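Local structure of copper-containing nitrite reductase (Hyphomicrobium denitrificans 1NES1, 6TFO) at residues Q112-C117 with G121-G126; C263-P266 with N270-T273. The protein probably reduces nitrite to nitric oxide with electrons from cytochrome c, passing them through copper centres in a trimeric, three-domain enzyme. All coordinates share one frame; numbering follows the deposited sequence.

Interaction 1. Residues Q112-C117 with G121-G126; sequences QFDYYC and GHRQAG. With CU (copper (II) ion), chain L.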
ATOM      1  N   GLN C 112     -20.393  37.318  -6.046  1.00 54.89           N
ATOM      2  CA  GLN C 112     -19.306  36.388  -5.645  1.00 55.65           C
ATOM      3  C   GLN C 112     -19.158  36.440  -4.129  1.00 51.49           C
ATOM      4  O   GLN C 112     -19.142  37.531  -3.585  1.00 50.72           O
ATOM      5  CB  GLN C 112     -17.997  36.731  -6.350  1.00 59.01           C
ATOM      6  CG  GLN C 112     -18.152  36.890  -7.853  1.00 63.81           C
ATOM      7  CD  GLN C 112     -16.962  36.359  -8.609  1.00 66.00           C
ATOM      8  OE1 GLN C 112     -17.040  36.130  -9.805  1.00 74.84           O
ATOM      9  NE2 GLN C 112     -15.866  36.126  -7.909  1.00 60.82           N
ATOM     10  N   PHE C 113     -19.067  35.278  -3.494  1.00 51.70           N
ATOM     11  CA  PHE C 113     -19.107  35.111  -2.022  1.00 58.05           C
ATOM     12  C   PHE C 113     -18.048  34.086  -1.640  1.00 57.80           C
ATOM     13  O   PHE C 113     -18.011  33.037  -2.284  1.00 54.12           O
ATOM     14  CB  PHE C 113     -20.506  34.675  -1.561  1.00 58.87           C
ATOM     15  CG  PHE C 113     -21.620  35.547  -2.085  1.00 57.29           C
ATOM     16  CD1 PHE C 113     -21.993  36.711  -1.424  1.00 58.07           C
ATOM     17  CD2 PHE C 113     -22.274  35.221  -3.260  1.00 53.89           C
ATOM     18  CE1 PHE C 113     -23.011  37.514  -1.921  1.00 55.50           C
ATOM     19  CE2 PHE C 113     -23.297  36.024  -3.751  1.00 54.28           C
ATOM     20  CZ  PHE C 113     -23.654  37.178  -3.097  1.00 52.72           C
ATOM     21  N   ASP C 114     -17.208  34.410  -0.656  1.00 60.46           N
ATOM     22  CA  ASP C 114     -16.154  33.498  -0.156  1.00 54.51           C
ATOM     23  C   ASP C 114     -16.816  32.396   0.651  1.00 46.68           C
ATOM     24  O   ASP C 114     -17.620  32.717   1.540  1.00 52.14           O
ATOM     25  CB  ASP C 114     -15.107  34.232   0.682  1.00 57.57           C
ATOM     26  CG  ASP C 114     -14.087  34.997  -0.150  1.00 57.70           C
ATOM     27  OD1 ASP C 114     -14.154  34.920  -1.397  1.00 59.86           O
ATOM     28  OD2 ASP C 114     -13.244  35.673   0.461  1.00 58.00           O
ATOM     29  N   TYR C 115     -16.500  31.152   0.314  1.00 45.54           N
ATOM     30  CA  TYR C 115     -16.579  30.019   1.258  1.00 44.58           C
ATOM     31  C   TYR C 115     -15.186  29.829   1.845  1.00 44.67           C
ATOM     32  O   TYR C 115     -14.205  29.842   1.073  1.00 44.83           O
ATOM     33  CB  TYR C 115     -17.146  28.779   0.573  1.00 46.84           C
ATOM     34  CG  TYR C 115     -16.292  28.078  -0.452  1.00 45.39           C
ATOM     35  CD1 TYR C 115     -15.442  27.044  -0.080  1.00 46.09           C
ATOM     36  CD2 TYR C 115     -16.442  28.345  -1.799  1.00 44.50           C
ATOM     37  CE1 TYR C 115     -14.704  26.344  -1.016  1.00 46.30           C
ATOM     38  CE2 TYR C 115     -15.705  27.661  -2.749  1.00 43.92           C
ATOM     39  CZ  TYR C 115     -14.830  26.662  -2.355  1.00 46.98           C
ATOM     40  OH  TYR C 115     -14.110  25.964  -3.282  1.00 45.01           O
ATOM     41  N   TYR C 116     -15.103  29.668   3.163  1.00 42.00           N
ATOM     42  CA  TYR C 116     -13.817  29.602   3.890  1.00 40.94           C
ATOM     43  C   TYR C 116     -13.969  28.786   5.173  1.00 43.99           C
ATOM     44  O   TYR C 116     -15.089  28.578   5.655  1.00 50.06           O
ATOM     45  CB  TYR C 116     -13.339  31.022   4.185  1.00 43.48           C
ATOM     46  CG  TYR C 116     -14.177  31.738   5.202  1.00 43.47           C
ATOM     47  CD1 TYR C 116     -13.894  31.622   6.551  1.00 43.37           C
ATOM     48  CD2 TYR C 116     -15.270  32.503   4.821  1.00 46.21           C
ATOM     49  CE1 TYR C 116     -14.671  32.260   7.505  1.00 45.99           C
ATOM     50  CE2 TYR C 116     -16.050  33.156   5.765  1.00 48.11           C
ATOM     51  CZ  TYR C 116     -15.758  33.024   7.113  1.00 48.21           C
ATOM     52  OH  TYR C 116     -16.519  33.652   8.052  1.00 43.15           O
ATOM     53  N   CYS C 117     -12.845  28.329   5.713  1.00 41.43           N
ATOM     54  CA  CYS C 117     -12.766  27.622   7.007  1.00 42.39           C
ATOM     55  C   CYS C 117     -12.530  28.669   8.094  1.00 45.93           C
ATOM     56  O   CYS C 117     -11.672  29.527   7.911  1.00 52.21           O
ATOM     57  CB  CYS C 117     -11.656  26.579   6.999  1.00 42.54           C
ATOM     58  SG  CYS C 117     -11.503  25.722   8.584  1.00 46.07           S
ATOM     59  N   GLY C 121      -6.468  30.291  11.759  1.00 45.90           N
ATOM     60  CA  GLY C 121      -5.391  30.318  10.759  1.00 47.02           C
ATOM     61  C   GLY C 121      -5.720  29.600   9.455  1.00 46.30           C
ATOM     62  O   GLY C 121      -4.947  29.788   8.507  1.00 45.96           O
ATOM     63  N   HIS C 122      -6.784  28.794   9.373  1.00 44.80           N
ATOM     64  CA  HIS C 122      -6.999  27.854   8.236  1.00 41.85           C
ATOM     65  C   HIS C 122      -7.296  28.655   6.969  1.00 45.50           C
ATOM     66  O   HIS C 122      -6.894  28.212   5.873  1.00 40.12           O
ATOM     67  CB  HIS C 122      -8.082  26.820   8.558  1.00 48.57           C
ATOM     68  CG  HIS C 122      -7.598  25.746   9.474  1.00 48.26           C
ATOM     69  ND1 HIS C 122      -8.042  24.448   9.384  1.00 52.08           N
ATOM     70  CD2 HIS C 122      -6.697  25.767  10.481  1.00 47.87           C
ATOM     71  CE1 HIS C 122      -7.442  23.715  10.310  1.00 49.58           C
ATOM     72  NE2 HIS C 122      -6.598  24.499  10.979  1.00 49.74           N
ATOM     73  N   ARG C 123      -7.960  29.805   7.103  1.00 47.17           N
ATOM     74  CA  ARG C 123      -8.294  30.655   5.934  1.00 48.62           C
ATOM     75  C   ARG C 123      -6.989  31.250   5.375  1.00 49.82           C
ATOM     76  O   ARG C 123      -6.740  31.124   4.157  1.00 45.36           O
ATOM     77  CB  ARG C 123      -9.300  31.732   6.332  1.00 47.27           C
ATOM     78  CG  ARG C 123      -9.849  32.517   5.147  1.00 49.72           C
ATOM     79  CD  ARG C 123     -10.840  33.571   5.591  1.00 53.99           C
ATOM     80  NE  ARG C 123     -11.572  34.122   4.457  1.00 59.84           N
ATOM     81  CZ  ARG C 123     -12.653  34.898   4.551  1.00 57.03           C
ATOM     82  NH1 ARG C 123     -13.224  35.350   3.448  1.00 53.55           N
ATOM     83  NH2 ARG C 123     -13.159  35.211   5.738  1.00 55.55           N
ATOM     84  N   GLN C 124      -6.195  31.866   6.247  1.00 53.66           N
ATOM     85  CA  GLN C 124      -4.830  32.382   5.944  1.00 55.69           C
ATOM     86  C   GLN C 124      -4.006  31.262   5.270  1.00 50.38           C
ATOM     87  O   GLN C 124      -3.301  31.551   4.303  1.00 51.42           O
ATOM     88  CB  GLN C 124      -4.124  32.892   7.213  1.00 58.20           C
ATOM     89  CG  GLN C 124      -4.830  34.020   7.966  1.00 65.18           C
ATOM     90  CD  GLN C 124      -5.660  33.546   9.150  1.00 77.41           C
ATOM     91  OE1 GLN C 124      -6.643  32.791   9.030  1.00 70.76           O
ATOM     92  NE2 GLN C 124      -5.263  33.994  10.330  1.00 67.67           N
ATOM     93  N   ALA C 125      -4.101  30.015   5.743  1.00 44.16           N
ATOM     94  CA  ALA C 125      -3.309  28.858   5.251  1.00 40.55           C
ATOM     95  C   ALA C 125      -3.748  28.411   3.848  1.00 37.43           C
ATOM     96  O   ALA C 125      -3.037  27.593   3.253  1.00 42.10           O
ATOM     97  CB  ALA C 125      -3.410  27.732   6.239  1.00 38.79           C
ATOM     98  N   GLY C 126      -4.895  28.887   3.352  1.00 46.57           N
ATOM     99  CA  GLY C 126      -5.387  28.650   1.974  1.00 46.14           C
ATOM    100  C   GLY C 126      -6.827  28.154   1.875  1.00 48.10           C
ATOM    101  O   GLY C 126      -7.298  27.994   0.723  1.00 48.92           O
TER
HETATM  102 CU    CU L 503     -10.015  24.206   8.122  1.00 44.02          CU
HETATM  103  O   HOH W   1      -9.678  30.611   9.352  1.00 35.18           O

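Interaction 2. Residues C263-P266 with N270-T273; sequences CATP and NHIT. With CU (copper (II) ion), chain J.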
ATOM      1  N   CYS C 263     -35.942  -9.120 -20.027  1.00 43.08           N
ATOM      2  CA  CYS C 263     -35.039 -10.070 -20.724  1.00 46.90           C
ATOM      3  C   CYS C 263     -34.650 -11.200 -19.754  1.00 43.36           C
ATOM      4  O   CYS C 263     -34.551 -10.945 -18.545  1.00 42.61           O
ATOM      5  CB  CYS C 263     -33.816  -9.340 -21.260  1.00 48.47           C
ATOM      6  SG  CYS C 263     -32.740 -10.398 -22.258  1.00 53.71           S
ATOM      7  N   ALA C 264     -34.497 -12.423 -20.260  1.00 43.93           N
ATOM      8  CA  ALA C 264     -34.116 -13.613 -19.466  1.00 43.30           C
ATOM      9  C   ALA C 264     -33.033 -14.389 -20.216  1.00 45.68           C
ATOM     10  O   ALA C 264     -33.135 -15.616 -20.262  1.00 51.32           O
ATOM     11  CB  ALA C 264     -35.317 -14.466 -19.195  1.00 40.92           C
ATOM     12  N   THR C 265     -32.076 -13.664 -20.813  1.00 50.30           N
ATOM     13  CA  THR C 265     -30.799 -14.182 -21.386  1.00 50.62           C
ATOM     14  C   THR C 265     -29.689 -13.952 -20.359  1.00 45.57           C
ATOM     15  O   THR C 265     -29.526 -12.840 -19.850  1.00 44.01           O
ATOM     16  CB  THR C 265     -30.516 -13.544 -22.759  1.00 50.19           C
ATOM     17  OG1 THR C 265     -31.609 -13.856 -23.624  1.00 46.38           O
ATOM     18  CG2 THR C 265     -29.219 -14.026 -23.381  1.00 46.98           C
ATOM     19  N   PRO C 266     -28.886 -14.977 -20.000  1.00 46.13           N
ATOM     20  CA  PRO C 266     -27.839 -14.790 -18.989  1.00 52.72           C
ATOM     21  C   PRO C 266     -26.774 -13.783 -19.445  1.00 53.13           C
ATOM     22  O   PRO C 266     -26.495 -13.715 -20.641  1.00 50.80           O
ATOM     23  CB  PRO C 266     -27.221 -16.188 -18.844  1.00 53.53           C
ATOM     24  CG  PRO C 266     -28.213 -17.151 -19.495  1.00 49.71           C
ATOM     25  CD  PRO C 266     -28.918 -16.340 -20.554  1.00 49.04           C
ATOM     26  N   ASN C 270     -27.630  -8.585 -15.606  1.00 51.40           N
ATOM     27  CA  ASN C 270     -26.899  -7.678 -16.530  1.00 52.32           C
ATOM     28  C   ASN C 270     -27.897  -7.090 -17.528  1.00 47.52           C
ATOM     29  O   ASN C 270     -27.952  -5.852 -17.665  1.00 47.30           O
ATOM     30  CB  ASN C 270     -25.746  -8.403 -17.236  1.00 55.80           C
ATOM     31  CG  ASN C 270     -24.856  -7.498 -18.069  1.00 53.40           C
ATOM     32  OD1 ASN C 270     -24.993  -6.272 -18.046  1.00 52.30           O
ATOM     33  ND2 ASN C 270     -23.934  -8.103 -18.802  1.00 50.53           N
ATOM     34  N   HIS C 271     -28.657  -7.952 -18.201  1.00 49.91           N
ATOM     35  CA  HIS C 271     -29.712  -7.549 -19.171  1.00 45.86           C
ATOM     36  C   HIS C 271     -30.715  -6.612 -18.483  1.00 40.94           C
ATOM     37  O   HIS C 271     -31.126  -5.627 -19.102  1.00 40.08           O
ATOM     38  CB  HIS C 271     -30.352  -8.797 -19.780  1.00 43.96           C
ATOM     39  CG  HIS C 271     -29.437  -9.504 -20.715  1.00 43.22           C
ATOM     40  ND1 HIS C 271     -29.544  -9.371 -22.080  1.00 47.45           N
ATOM     41  CD2 HIS C 271     -28.397 -10.331 -20.493  1.00 42.86           C
ATOM     42  CE1 HIS C 271     -28.602 -10.085 -22.663  1.00 47.11           C
ATOM     43  NE2 HIS C 271     -27.897 -10.692 -21.710  1.00 45.93           N
ATOM     44  N   ILE C 272     -31.041  -6.867 -17.218  1.00 39.95           N
ATOM     45  CA  ILE C 272     -32.029  -6.035 -16.476  1.00 43.01           C
ATOM     46  C   ILE C 272     -31.416  -4.669 -16.150  1.00 40.32           C
ATOM     47  O   ILE C 272     -32.020  -3.664 -16.589  1.00 39.26           O
ATOM     48  CB  ILE C 272     -32.603  -6.781 -15.260  1.00 46.33           C
ATOM     49  CG1 ILE C 272     -33.527  -7.917 -15.715  1.00 43.81           C
ATOM     50  CG2 ILE C 272     -33.318  -5.821 -14.314  1.00 48.41           C
ATOM     51  CD1 ILE C 272     -33.897  -8.877 -14.604  1.00 44.72           C
ATOM     52  N   THR C 273     -30.258  -4.602 -15.474  1.00 42.19           N
ATOM     53  CA  THR C 273     -29.607  -3.302 -15.114  1.00 42.70           C
ATOM     54  C   THR C 273     -29.452  -2.419 -16.358  1.00 40.26           C
ATOM     55  O   THR C 273     -29.600  -1.178 -16.235  1.00 36.15           O
ATOM     56  CB  THR C 273     -28.262  -3.465 -14.384  1.00 44.42           C
ATOM     57  OG1 THR C 273     -27.802  -2.151 -14.061  1.00 44.82           O
ATOM     58  CG2 THR C 273     -27.199  -4.180 -15.185  1.00 43.09           C
TER
HETATM   59 CU    CU J 501     -31.345  -9.044 -23.150  1.00 45.57          CU

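Interaction 1. Residues Q112-C117 with G121-G126
The guanidinium of Arg-123 lies flat over one face of the Tyr-116 ring, planes only 5° apart, with CZ of Arg-123 3.8 Å from the centroid of the Tyr-116 ring: a parallel cation-pi stack. NH2 of Arg-123 sits above the ring, nearest CE2 of Tyr-116 at 3.5 Å. Reach comes from an extended chain, CG anti to the backbone N (chi1 -172°) and straight on to NE. At the guanidinium edge, in its plane, NH1 of Arg-123 gives a bent hydrogen bond of 3.0 Å to OD2 of Asp-114, which accepts through its anti lone pair; the carboxylate plane of this salt bridge stands 74° from that of the guanidinium. NE of Arg-123 donates to OE1 of Gln-128, and OH of Tyr-116 is hydrogen-bonded to Asp-85, so both partners of the stack are also tied down by polar bonds. With an alanine here in place of Arg-123, Asp-114 would probably lose this counter-charge and Tyr-116 the group that lies over this face.

Cys-117 follows strand 111-116 and His-122 lies in the loop after it, the ligand loop of a type 1 copper site in a cupredoxin domain: SG of Cys-117 binds copper at 2.2 Å and ND1 of His-122 at 2.4 Å, with His-80 and Met-127 the other residues of the site. Between the two segments one water donates to O of Cys-117 (2.7 Å) and accepts from N of Arg-123 (2.9 Å), satisfying both backbone groups. Within the loop, N of Ala-125 bonds to O of Gly-121, and N of Gly-126 closes a type I turn onto O of Arg-123.

Interaction 2. Residues C263-P266 with N270-T273
The copper-binding loop after strand 257-262 folds back on helix 268-274, and the type 1 copper site of this cupredoxin domain joins the two: Cys-263 and His-271 both ligate one copper ion. SG of Cys-263 binds the metal at 2.1 Å, and ND1 of His-271 does so at the same length. The thiolate is directed there with SG anti to the backbone N (chi1 -175°), and it lies 3.4 Å from ND1 of His-271, oblique to the imidazole. A second hold on the sulfur is a weak hydrogen bond, 3.6 Å, from N of Thr-265 to SG of Cys-263, which may help to keep it in place.

Thr-265 covers one face of the His-271 ring. Its CB stands 4.1 Å from the ring centroid in a CH-pi contact, shifted toward the rim, and its CG2 lies 4.0 Å from NE2 of His-271. OG1 of Thr-265 is hydrogen-bonded to Ser-223 and Gln-240, which helps fix the side chain against the imidazole. Farther along the loop, O of Pro-266 accepts a hydrogen bond from Ser-104 of a neighbouring subunit, bringing the subunit interface close to the copper ligand. Beside the histidine, CG1 of Ile-272 comes within 4.3 Å of O of Cys-263, a looser contact between helix and loop.

His-222 and Met-276 complete the copper sphere, and the rings of His-222 and Trp-189 also meet His-271. A cysteine, two histidines and a methionine around one copper, three of them supplied by the connection between strands 257-262 and 277-283, are the hallmark of a type 1 centre in the cupredoxin fold.

In the fold
Interactions 1 and 2 use the same plan in two different cupredoxin domains of the chain: a cysteine just after a strand and a histidine farther along share a type 1 copper. Their centres lie about 50 Å apart, on opposite sides of the chain's centre, and their nearest atoms are still about 33 Å apart, so they do not touch. Interaction 1 is partly buried and adds charge and pi chemistry, with a water bridging its backbone groups. Interaction 2 is wholly buried, its histidine carried on a short helix, and has no salt bridge across it; beside the metal bonds it has a CH-pi contact and a sulfur-aromatic approach. Different neighbouring subunits lie against the two, one near His-122, the other near Pro-266.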